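Cephalosporin acylase (Bacillus halodurans, PDB 2NLZ) is probably an N-terminal nucleophile hydrolase of the gamma-glutamyltranspeptidase family that cleaves amide bonds such as those of acylated cephalosporins, though its function is not established. Local coordinates at residues I68-A72 / P120-W126; G261-I267 / I422-K428; Y297-I301 / A468-Q472. The protein carries 1 engineered substitution. All coordinates share one frame; numbering follows the deposited sequence.

Contact 1: residues I68-A72 / P120-W126; sequences IGSDA and PGAPGAW
Ile68 sets its CG2 methyl against the outer corner of the Trp126 indole, 4.1 Å from CH2, the two side chains crossing at about a right angle. CG2 stands anti to the backbone N of Ile68 because chi1 is -42°, and the same methyl lies 4.2 Å from CG of Pro123. The indole is turned back over its own helix, with Ala122 O and Pro123 CA beneath one face, and its NE1 is hydrogen-bonded to Gln375 OE1. Side chains of helices 47-61 and 202-212 touch both Ile68 and Trp126. The contact joins the entry into strand 71-78 to the N-terminal part of helix 122-133, a strand-to-helix junction consistent with the layered alpha/beta core of Ntn hydrolases. One backbone bond fastens it: Ala122 N donates to Ser70 O at 3.0 Å and 162°, although the donor sits 31° out of the carbonyl plane. Pro120 CB packs beside Gly69 O. Farther along the strand, Ala72 CB meets Ala122 CB at 3.8 Å and Ala125 CB at 4.2 Å, so two helix positions about one turn apart meet one strand methyl. Ser70 OG is hydrogen-bonded to Asn377 OD1 and to Gly67 O.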
loop_
_atom_site.group_PDB
_atom_site.type_symbol
_atom_site.label_atom_id
_atom_site.label_comp_id
_atom_site.label_asym_id
_atom_site.label_seq_id
_atom_site.Cartn_x
_atom_site.Cartn_y
_atom_site.Cartn_z
ATOM N N ILE D 68 8.112 -40.546 -5.497
ATOM C CA ILE D 68 7.409 -41.798 -5.741
ATOM C C ILE D 68 7.323 -42.556 -4.423
ATOM O O ILE D 68 6.376 -43.299 -4.180
ATOM C CB ILE D 68 8.126 -42.634 -6.813
ATOM C CG1 ILE D 68 8.579 -41.708 -7.948
ATOM C CG2 ILE D 68 7.236 -43.795 -7.292
ATOM C CD1 ILE D 68 8.753 -42.356 -9.286
ATOM N N GLY D 69 8.307 -42.328 -3.561
ATOM C CA GLY D 69 8.294 -42.876 -2.210
ATOM C C GLY D 69 7.481 -42.086 -1.196
ATOM O O GLY D 69 7.756 -42.150 0.006
ATOM N N SER D 70 6.476 -41.351 -1.678
ATOM C CA SER D 70 5.570 -40.590 -0.813
ATOM C C SER D 70 4.430 -41.454 -0.330
ATOM O O SER D 70 4.235 -42.559 -0.829
ATOM C CB SER D 70 4.980 -39.409 -1.587
ATOM O OG SER D 70 5.953 -38.404 -1.829
ATOM N N ASP D 71 3.675 -40.965 0.646
ATOM C CA ASP D 71 2.290 -41.433 0.756
ATOM C C ASP D 71 1.309 -40.335 0.349
ATOM O O ASP D 71 1.725 -39.195 0.136
ATOM C CB ASP D 71 1.936 -42.157 2.081
ATOM C CG ASP D 71 2.511 -41.510 3.300
ATOM O OD1 ASP D 71 2.785 -42.262 4.253
ATOM O OD2 ASP D 71 2.685 -40.277 3.319
ATOM N N ALA D 72 0.032 -40.696 0.203
ATOM C CA ALA D 72 -0.979 -39.798 -0.361
ATOM C C ALA D 72 -2.314 -39.845 0.379
ATOM O O ALA D 72 -2.560 -40.751 1.161
ATOM C CB ALA D 72 -1.192 -40.125 -1.830
ATOM N N PRO D 120 5.900 -46.239 1.696
ATOM C CA PRO D 120 5.322 -45.276 0.774
ATOM C C PRO D 120 3.970 -45.754 0.271
ATOM O O PRO D 120 3.904 -46.746 -0.445
ATOM C CB PRO D 120 6.322 -45.260 -0.387
ATOM C CG PRO D 120 7.579 -45.766 0.175
ATOM C CD PRO D 120 7.172 -46.779 1.190
ATOM N N GLY D 121 2.906 -45.050 0.643
ATOM C CA GLY D 121 1.553 -45.435 0.245
ATOM C C GLY D 121 0.989 -44.878 -1.062
ATOM O O GLY D 121 -0.042 -45.358 -1.558
ATOM N N ALA D 122 1.659 -43.874 -1.622
ATOM C CA ALA D 122 1.145 -43.146 -2.787
ATOM C C ALA D 122 0.982 -43.967 -4.068
ATOM O O ALA D 122 -0.074 -43.888 -4.698
ATOM C CB ALA D 122 1.956 -41.861 -3.054
ATOM N N PRO D 123 2.009 -44.749 -4.471
ATOM C CA PRO D 123 1.788 -45.535 -5.687
ATOM C C PRO D 123 0.564 -46.457 -5.618
ATOM O O PRO D 123 -0.166 -46.577 -6.601
ATOM C CB PRO D 123 3.079 -46.342 -5.824
ATOM C CG PRO D 123 4.090 -45.549 -5.101
ATOM C CD PRO D 123 3.364 -44.966 -3.932
ATOM N N GLY D 124 0.328 -47.069 -4.462
ATOM C CA GLY D 124 -0.856 -47.908 -4.263
ATOM C C GLY D 124 -2.139 -47.103 -4.313
ATOM O O GLY D 124 -3.151 -47.551 -4.873
ATOM N N ALA D 125 -2.091 -45.906 -3.734
ATOM C CA ALA D 125 -3.217 -44.981 -3.792
ATOM C C ALA D 125 -3.548 -44.573 -5.223
ATOM O O ALA D 125 -4.712 -44.421 -5.565
ATOM C CB ALA D 125 -2.948 -43.764 -2.941
ATOM N N TRP D 126 -2.525 -44.413 -6.054
ATOM C CA TRP D 126 -2.738 -44.114 -7.462
ATOM C C TRP D 126 -3.551 -45.229 -8.102
ATOM O O TRP D 126 -4.616 -44.984 -8.657
ATOM C CB TRP D 126 -1.409 -43.956 -8.215
ATOM C CG TRP D 126 -0.504 -42.857 -7.724
ATOM C CD1 TRP D 126 -0.870 -41.723 -7.062
ATOM C CD2 TRP D 126 0.919 -42.778 -7.898
ATOM N NE1 TRP D 126 0.240 -40.955 -6.786
ATOM C CE2 TRP D 126 1.350 -41.580 -7.292
ATOM C CE3 TRP D 126 1.873 -43.609 -8.503
ATOM C CZ2 TRP D 126 2.696 -41.191 -7.272
ATOM C CZ3 TRP D 126 3.208 -43.226 -8.473
ATOM C CH2 TRP D 126 3.603 -42.024 -7.865
#

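Contact 2: residues G261-I267 / I422-K428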
loop_
_atom_site.group_PDB
_atom_site.type_symbol
_atom_site.label_atom_id
_atom_site.label_comp_id
_atom_site.label_asym_id
_atom_site.label_seq_id
_atom_site.Cartn_x
_atom_site.Cartn_y
_atom_site.Cartn_z
ATOM N N GLY D 261 -24.280 -23.974 7.804
ATOM C CA GLY D 261 -25.076 -24.552 6.714
ATOM C C GLY D 261 -24.290 -25.459 5.784
ATOM O O GLY D 261 -24.829 -26.440 5.246
ATOM N N TYR D 262 -23.019 -25.107 5.587
ATOM C CA TYR D 262 -22.086 -25.897 4.797
ATOM C C TYR D 262 -21.568 -27.058 5.641
ATOM O O TYR D 262 -21.692 -27.050 6.872
ATOM C CB TYR D 262 -20.902 -25.030 4.349
ATOM C CG TYR D 262 -21.244 -23.941 3.346
ATOM C CD1 TYR D 262 -20.989 -24.122 1.989
ATOM C CD2 TYR D 262 -21.810 -22.729 3.759
ATOM C CE1 TYR D 262 -21.295 -23.133 1.065
ATOM C CE2 TYR D 262 -22.122 -21.729 2.841
ATOM C CZ TYR D 262 -21.860 -21.942 1.495
ATOM O OH TYR D 262 -22.156 -20.973 0.568
ATOM N N ARG D 263 -20.995 -28.058 4.981
ATOM C CA ARG D 263 -20.260 -29.102 5.682
ATOM C C ARG D 263 -18.806 -29.145 5.221
ATOM O O ARG D 263 -18.516 -29.246 4.021
ATOM C CB ARG D 263 -20.939 -30.467 5.539
ATOM C CG ARG D 263 -22.310 -30.537 6.197
ATOM C CD ARG D 263 -22.670 -31.962 6.597
ATOM N NE ARG D 263 -22.002 -32.389 7.828
ATOM C CZ ARG D 263 -22.509 -32.249 9.049
ATOM N NH1 ARG D 263 -23.695 -31.685 9.219
ATOM N NH2 ARG D 263 -21.832 -32.670 10.105
ATOM N N VAL D 264 -17.901 -29.053 6.191
ATOM C CA VAL D 264 -16.464 -29.079 5.940
ATOM C C VAL D 264 -15.930 -30.498 6.155
ATOM O O VAL D 264 -16.016 -31.041 7.257
ATOM C CB VAL D 264 -15.724 -28.096 6.864
ATOM C CG1 VAL D 264 -14.266 -28.012 6.487
ATOM C CG2 VAL D 264 -16.353 -26.734 6.783
ATOM N N TRP D 265 -15.378 -31.091 5.100
ATOM C CA TRP D 265 -14.934 -32.480 5.159
ATOM C C TRP D 265 -13.417 -32.626 5.260
ATOM O O TRP D 265 -12.663 -31.886 4.619
ATOM C CB TRP D 265 -15.436 -33.246 3.945
ATOM C CG TRP D 265 -16.909 -33.295 3.861
ATOM C CD1 TRP D 265 -17.718 -32.401 3.235
ATOM C CD2 TRP D 265 -17.769 -34.302 4.414
ATOM N NE1 TRP D 265 -19.035 -32.785 3.360
ATOM C CE2 TRP D 265 -19.095 -33.947 4.081
ATOM C CE3 TRP D 265 -17.547 -35.471 5.156
ATOM C CZ2 TRP D 265 -20.203 -34.716 4.467
ATOM C CZ3 TRP D 265 -18.649 -36.232 5.544
ATOM C CH2 TRP D 265 -19.962 -35.846 5.197
ATOM N N GLU D 266 -12.990 -33.581 6.080
ATOM C CA GLU D 266 -11.599 -33.966 6.164
ATOM C C GLU D 266 -11.513 -35.501 6.198
ATOM O O GLU D 266 -12.499 -36.182 6.509
ATOM C CB GLU D 266 -10.967 -33.398 7.443
ATOM C CG GLU D 266 -10.980 -31.878 7.585
ATOM C CD GLU D 266 -9.909 -31.163 6.769
ATOM O OE1 GLU D 266 -8.925 -31.813 6.339
ATOM O OE2 GLU D 266 -10.055 -29.936 6.572
ATOM N N ILE D 267 -10.342 -36.038 5.869
ATOM C CA ILE D 267 -10.007 -37.427 6.159
ATOM C C ILE D 267 -9.953 -37.600 7.682
ATOM O O ILE D 267 -9.403 -36.740 8.379
ATOM C CB ILE D 267 -8.626 -37.788 5.558
ATOM C CG1 ILE D 267 -8.651 -37.688 4.023
ATOM C CG2 ILE D 267 -8.136 -39.162 6.049
ATOM C CD1 ILE D 267 -9.718 -38.533 3.327
ATOM N N ILE D 422 -3.369 -33.089 4.580
ATOM C CA ILE D 422 -4.826 -33.104 4.696
ATOM C C ILE D 422 -5.563 -32.488 3.493
ATOM O O ILE D 422 -5.484 -31.285 3.242
ATOM C CB ILE D 422 -5.326 -32.471 6.051
ATOM C CG1 ILE D 422 -4.919 -30.992 6.192
ATOM C CG2 ILE D 422 -4.833 -33.292 7.261
ATOM C CD1 ILE D 422 -5.650 -30.251 7.311
ATOM N N PRO D 423 -6.281 -33.327 2.736
ATOM C CA PRO D 423 -7.090 -32.817 1.644
ATOM C C PRO D 423 -8.482 -32.483 2.160
ATOM O O PRO D 423 -9.067 -33.242 2.945
ATOM C CB PRO D 423 -7.161 -34.002 0.687
ATOM C CG PRO D 423 -7.049 -35.226 1.572
ATOM C CD PRO D 423 -6.380 -34.793 2.870
ATOM N N GLY D 424 -9.015 -31.350 1.729
ATOM C CA GLY D 424 -10.304 -30.911 2.236
ATOM C C GLY D 424 -11.367 -30.938 1.169
ATOM O O GLY D 424 -11.066 -30.844 -0.018
ATOM N N PHE D 425 -12.617 -31.068 1.601
ATOM C CA PHE D 425 -13.747 -30.921 0.693
ATOM C C PHE D 425 -14.884 -30.136 1.322
ATOM O O PHE D 425 -15.176 -30.295 2.504
ATOM C CB PHE D 425 -14.261 -32.283 0.238
ATOM C CG PHE D 425 -14.885 -32.267 -1.134
ATOM C CD1 PHE D 425 -14.133 -32.616 -2.249
ATOM C CD2 PHE D 425 -16.222 -31.909 -1.311
ATOM C CE1 PHE D 425 -14.700 -32.606 -3.517
ATOM C CE2 PHE D 425 -16.795 -31.895 -2.576
ATOM C CZ PHE D 425 -16.030 -32.249 -3.679
ATOM N N LEU D 426 -15.519 -29.296 0.514
ATOM C CA LEU D 426 -16.649 -28.503 0.963
ATOM C C LEU D 426 -17.951 -28.889 0.253
ATOM O O LEU D 426 -17.971 -29.144 -0.959
ATOM C CB LEU D 426 -16.363 -27.004 0.805
ATOM C CG LEU D 426 -17.319 -26.006 1.488
ATOM C CD1 LEU D 426 -17.500 -26.297 2.973
ATOM C CD2 LEU D 426 -16.848 -24.569 1.285
ATOM N N THR D 427 -19.034 -28.883 1.030
ATOM C CA THR D 427 -20.329 -29.429 0.639
ATOM C C THR D 427 -21.453 -28.573 1.243
ATOM O O THR D 427 -21.297 -28.027 2.326
ATOM C CB THR D 427 -20.396 -30.908 1.106
ATOM O OG1 THR D 427 -19.920 -31.748 0.053
ATOM C CG2 THR D 427 -21.787 -31.350 1.527
ATOM N N LYS D 428 -22.566 -28.429 0.528
ATOM C CA LYS D 428 -23.739 -27.737 1.070
ATOM C C LYS D 428 -25.035 -28.461 0.701
ATOM O O LYS D 428 -25.390 -28.537 -0.480
ATOM C CB LYS D 428 -23.783 -26.286 0.585
ATOM C CG LYS D 428 -24.917 -25.446 1.155
ATOM C CD LYS D 428 -24.958 -24.071 0.492
ATOM C CE LYS D 428 -26.181 -23.261 0.904
ATOM N NZ LYS D 428 -26.147 -22.863 2.334
HETATM O O HOH W 1 -8.399 -34.001 5.345
#
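A water oxygen is gripped from three directions beyond the Trp265-Phe425 pair: Glu266 OE1 lies 2.5 Å from it and Pro423 O 2.6 Å, both accepting its protons, while Ile267 N donates to it at 2.9 Å. The water thereby bridges backbone to backbone, and it satisfies one oxygen of a buried carboxylate whose other oxygen, OE2, is hydrogen-bonded to His448 ND1. Next to it, Ile267 CG1 packs on Pro423 CG at 3.8 Å, the side chains crossing at about a right angle. Strands 262-266 and 424-428 run antiparallel, their directions 159° apart, as neighbours in the strand order 250-259, 262-266, 424-428, 431-438. Two hydrogen-bonded pairs hold the register, with Arg263 N to Thr427 O at 2.7 Å and Trp265 N to Phe425 O at 2.7 Å, each answered by a longer return bond. Trp265 presents its indole edge to Thr427, whose CG2 lies near the ring plane, and Phe425 on the same face reaches Leu75 and Met370. The other face carries Val264, Leu426 and Tyr262 and is packed by helix 444-457, whose Ile456 touches Tyr262. There Leu426 CD1 lies 3.9 Å from Tyr262 CB. Lys428 leaves its backbone with CG anti to N (chi1 -176°), which sends the chain across one face of the Tyr262 ring. Lys428 CD makes a CH-pi contact, and Lys428 NZ sits 4.6 Å from the centroid of the Tyr262 ring, 25° off the normal, a cation-pi geometry. An alanine in place of Tyr262 would probably leave the Lys428 ammonium without its aromatic partner, set that chain free to turn, and open a gap beside Leu426 and Ile456.

Contact 3: residues Y297-I301 / A468-Q472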
loop_
_atom_site.group_PDB
_atom_site.type_symbol
_atom_site.label_atom_id
_atom_site.label_comp_id
_atom_site.label_asym_id
_atom_site.label_seq_id
_atom_site.Cartn_x
_atom_site.Cartn_y
_atom_site.Cartn_z
ATOM N N TYR D 297 -9.625 -12.086 13.855
ATOM C CA TYR D 297 -8.331 -12.785 13.888
ATOM C C TYR D 297 -8.067 -13.398 15.256
ATOM O O TYR D 297 -7.575 -14.515 15.342
ATOM C CB TYR D 297 -7.160 -11.886 13.466
ATOM C CG TYR D 297 -7.115 -11.588 11.980
ATOM C CD1 TYR D 297 -6.689 -12.557 11.058
ATOM C CD2 TYR D 297 -7.485 -10.331 11.488
ATOM C CE1 TYR D 297 -6.654 -12.288 9.677
ATOM C CE2 TYR D 297 -7.449 -10.048 10.116
ATOM C CZ TYR D 297 -7.031 -11.028 9.214
ATOM O OH TYR D 297 -6.992 -10.735 7.861
ATOM N N HIS D 298 -8.430 -12.682 16.316
ATOM C CA HIS D 298 -8.242 -13.189 17.677
ATOM C C HIS D 298 -8.962 -14.509 17.897
ATOM O O HIS D 298 -8.335 -15.505 18.285
ATOM C CB HIS D 298 -8.701 -12.169 18.716
ATOM C CG HIS D 298 -8.475 -12.603 20.133
ATOM N ND1 HIS D 298 -7.217 -12.769 20.672
ATOM C CD2 HIS D 298 -9.352 -12.884 21.128
ATOM C CE1 HIS D 298 -7.325 -13.140 21.936
ATOM N NE2 HIS D 298 -8.611 -13.222 22.236
ATOM N N LYS D 299 -10.269 -14.516 17.633
ATOM C CA LYS D 299 -11.068 -15.731 17.783
ATOM C C LYS D 299 -10.554 -16.865 16.879
ATOM O O LYS D 299 -10.421 -18.003 17.341
ATOM C CB LYS D 299 -12.553 -15.441 17.557
ATOM C CG LYS D 299 -13.179 -14.576 18.645
ATOM C CD LYS D 299 -14.489 -13.958 18.167
ATOM C CE LYS D 299 -15.150 -13.142 19.259
ATOM N NZ LYS D 299 -16.346 -12.443 18.723
ATOM N N GLN D 300 -10.243 -16.549 15.615
ATOM C CA GLN D 300 -9.603 -17.509 14.714
ATOM C C GLN D 300 -8.421 -18.153 15.417
ATOM O O GLN D 300 -8.446 -19.351 15.688
ATOM C CB GLN D 300 -9.099 -16.843 13.425
ATOM C CG GLN D 300 -10.153 -16.527 12.389
ATOM C CD GLN D 300 -9.570 -15.983 11.088
ATOM O OE1 GLN D 300 -8.778 -15.053 11.102
ATOM N NE2 GLN D 300 -9.979 -16.555 9.959
ATOM N N ILE D 301 -7.412 -17.336 15.730
ATOM C CA ILE D 301 -6.134 -17.782 16.323
ATOM C C ILE D 301 -6.311 -18.543 17.650
ATOM O O ILE D 301 -5.679 -19.579 17.868
ATOM C CB ILE D 301 -5.132 -16.584 16.494
ATOM C CG1 ILE D 301 -4.714 -16.028 15.135
ATOM C CG2 ILE D 301 -3.876 -16.988 17.246
ATOM C CD1 ILE D 301 -4.198 -14.598 15.183
ATOM N N ALA D 468 -5.588 -13.607 0.150
ATOM C CA ALA D 468 -5.699 -13.051 1.502
ATOM C C ALA D 468 -4.482 -13.354 2.385
ATOM O O ALA D 468 -3.968 -14.480 2.373
ATOM C CB ALA D 468 -6.972 -13.547 2.165
ATOM N N PRO D 469 -4.010 -12.336 3.135
ATOM C CA PRO D 469 -2.852 -12.467 4.028
ATOM C C PRO D 469 -3.100 -13.519 5.090
ATOM O O PRO D 469 -4.245 -13.711 5.508
ATOM C CB PRO D 469 -2.738 -11.084 4.671
ATOM C CG PRO D 469 -4.095 -10.447 4.476
ATOM C CD PRO D 469 -4.574 -10.974 3.166
ATOM N N ARG D 470 -2.039 -14.195 5.512
ATOM C CA ARG D 470 -2.185 -15.363 6.363
ATOM C C ARG D 470 -1.448 -15.255 7.674
ATOM O O ARG D 470 -0.396 -14.639 7.763
ATOM C CB ARG D 470 -1.744 -16.627 5.627
ATOM C CG ARG D 470 -2.704 -17.054 4.518
ATOM C CD ARG D 470 -2.101 -18.146 3.665
ATOM N NE ARG D 470 -2.789 -18.294 2.390
ATOM C CZ ARG D 470 -2.270 -18.899 1.319
ATOM N NH1 ARG D 470 -1.044 -19.413 1.372
ATOM N NH2 ARG D 470 -2.978 -18.982 0.188
ATOM N N TRP D 471 -2.026 -15.866 8.698
ATOM C CA TRP D 471 -1.363 -16.025 9.974
ATOM C C TRP D 471 -1.124 -17.507 10.219
ATOM O O TRP D 471 -1.807 -18.352 9.628
ATOM C CB TRP D 471 -2.233 -15.452 11.092
ATOM C CG TRP D 471 -3.604 -16.027 11.096
ATOM C CD1 TRP D 471 -4.719 -15.502 10.497
ATOM C CD2 TRP D 471 -4.017 -17.255 11.711
ATOM N NE1 TRP D 471 -5.794 -16.328 10.705
ATOM C CE2 TRP D 471 -5.387 -17.411 11.445
ATOM C CE3 TRP D 471 -3.358 -18.234 12.458
ATOM C CZ2 TRP D 471 -6.109 -18.509 11.898
ATOM C CZ3 TRP D 471 -4.078 -19.332 12.904
ATOM C CH2 TRP D 471 -5.436 -19.459 12.625
ATOM N N GLN D 472 -0.157 -17.818 11.084
ATOM C CA GLN D 472 -0.008 -19.177 11.600
ATOM C C GLN D 472 0.606 -19.242 12.989
ATOM O O GLN D 472 1.616 -18.601 13.258
ATOM C CB GLN D 472 0.738 -20.092 10.626
ATOM C CG GLN D 472 2.223 -19.881 10.488
ATOM C CD GLN D 472 2.869 -21.037 9.758
ATOM O OE1 GLN D 472 2.637 -22.203 10.089
ATOM N NE2 GLN D 472 3.672 -20.724 8.749
#
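Helix 294-314 packs here on the edge strand 471-473 of a small three-stranded mixed sheet, and the join is made by one indole, that of Trp471, received by Tyr297, Gln300 and Ile301. Their spacing of three and four residues puts all three on one side of the helix, and Trp471 contributes more than any other residue to the surface buried between the segments. Its CG lies between the backbone N and the carbonyl carbon (chi1 54°), and with CB directed at the helix this delivers the ring among the three side chains. Ile301 supplies the face contact: its CG1 lies 3.8 Å from the centroid of the six-membered ring and close to its normal, a CH-pi geometry, and 3.7 Å from Trp471 CD2. The pyrrole side of the indole is met by Tyr297. Those two rings are nearly perpendicular, at 88°, yet meet rim to rim, with Tyr297 CD1 3.6 Å from Trp471 CD1, so this is not a T-shaped stack. The tyrosine hydroxyl is occupied by Asp292, and its ring makes an edge-to-face pair with Phe485. Farther round, Met449 of helix 444-457 touches both Gln300 and Trp471, tying a second helix to the same indole. Pro469, at the fringe of the contact near the Tyr297 hydroxyl, also packs on Tyr12 of a second subunit. Gln300 meets the indole at two points. Its CB lies 3.7 Å from Trp471 CZ2, while its extended chain carries the amide back to the ring nitrogen. Trp471 NE1 donates to Gln300 OE1 in a long, bent bond of 3.3 Å, approaching from above the amide, 70° out of the carbonyl plane and therefore not on a lone pair.

In the fold
Contacts 1, 2 and 3 all belong to the gamma-glutamyltranspeptidase-like part of the chain. Contact 1 closes before contact 2 opens, whereas contacts 2 and 3 interleave, so residues 261 to 301 are matched twice by residues 422 to 472. Centres of contacts 1 and 2 are about 23 Å apart, those of 2 and 3 about 20 Å, and those of 1 and 3 about 32 Å, on opposite sides of the chain's centre. Strand 71-78, joined to helix 122-133 in contact 1, supplies Phe73 and Leu75 to contact 2, which pairs two core strands. Contact 3 joins helix 294-314 to the small sheet. Helix 444-457 touches contact 2 through Met452 and contact 3 through Met449.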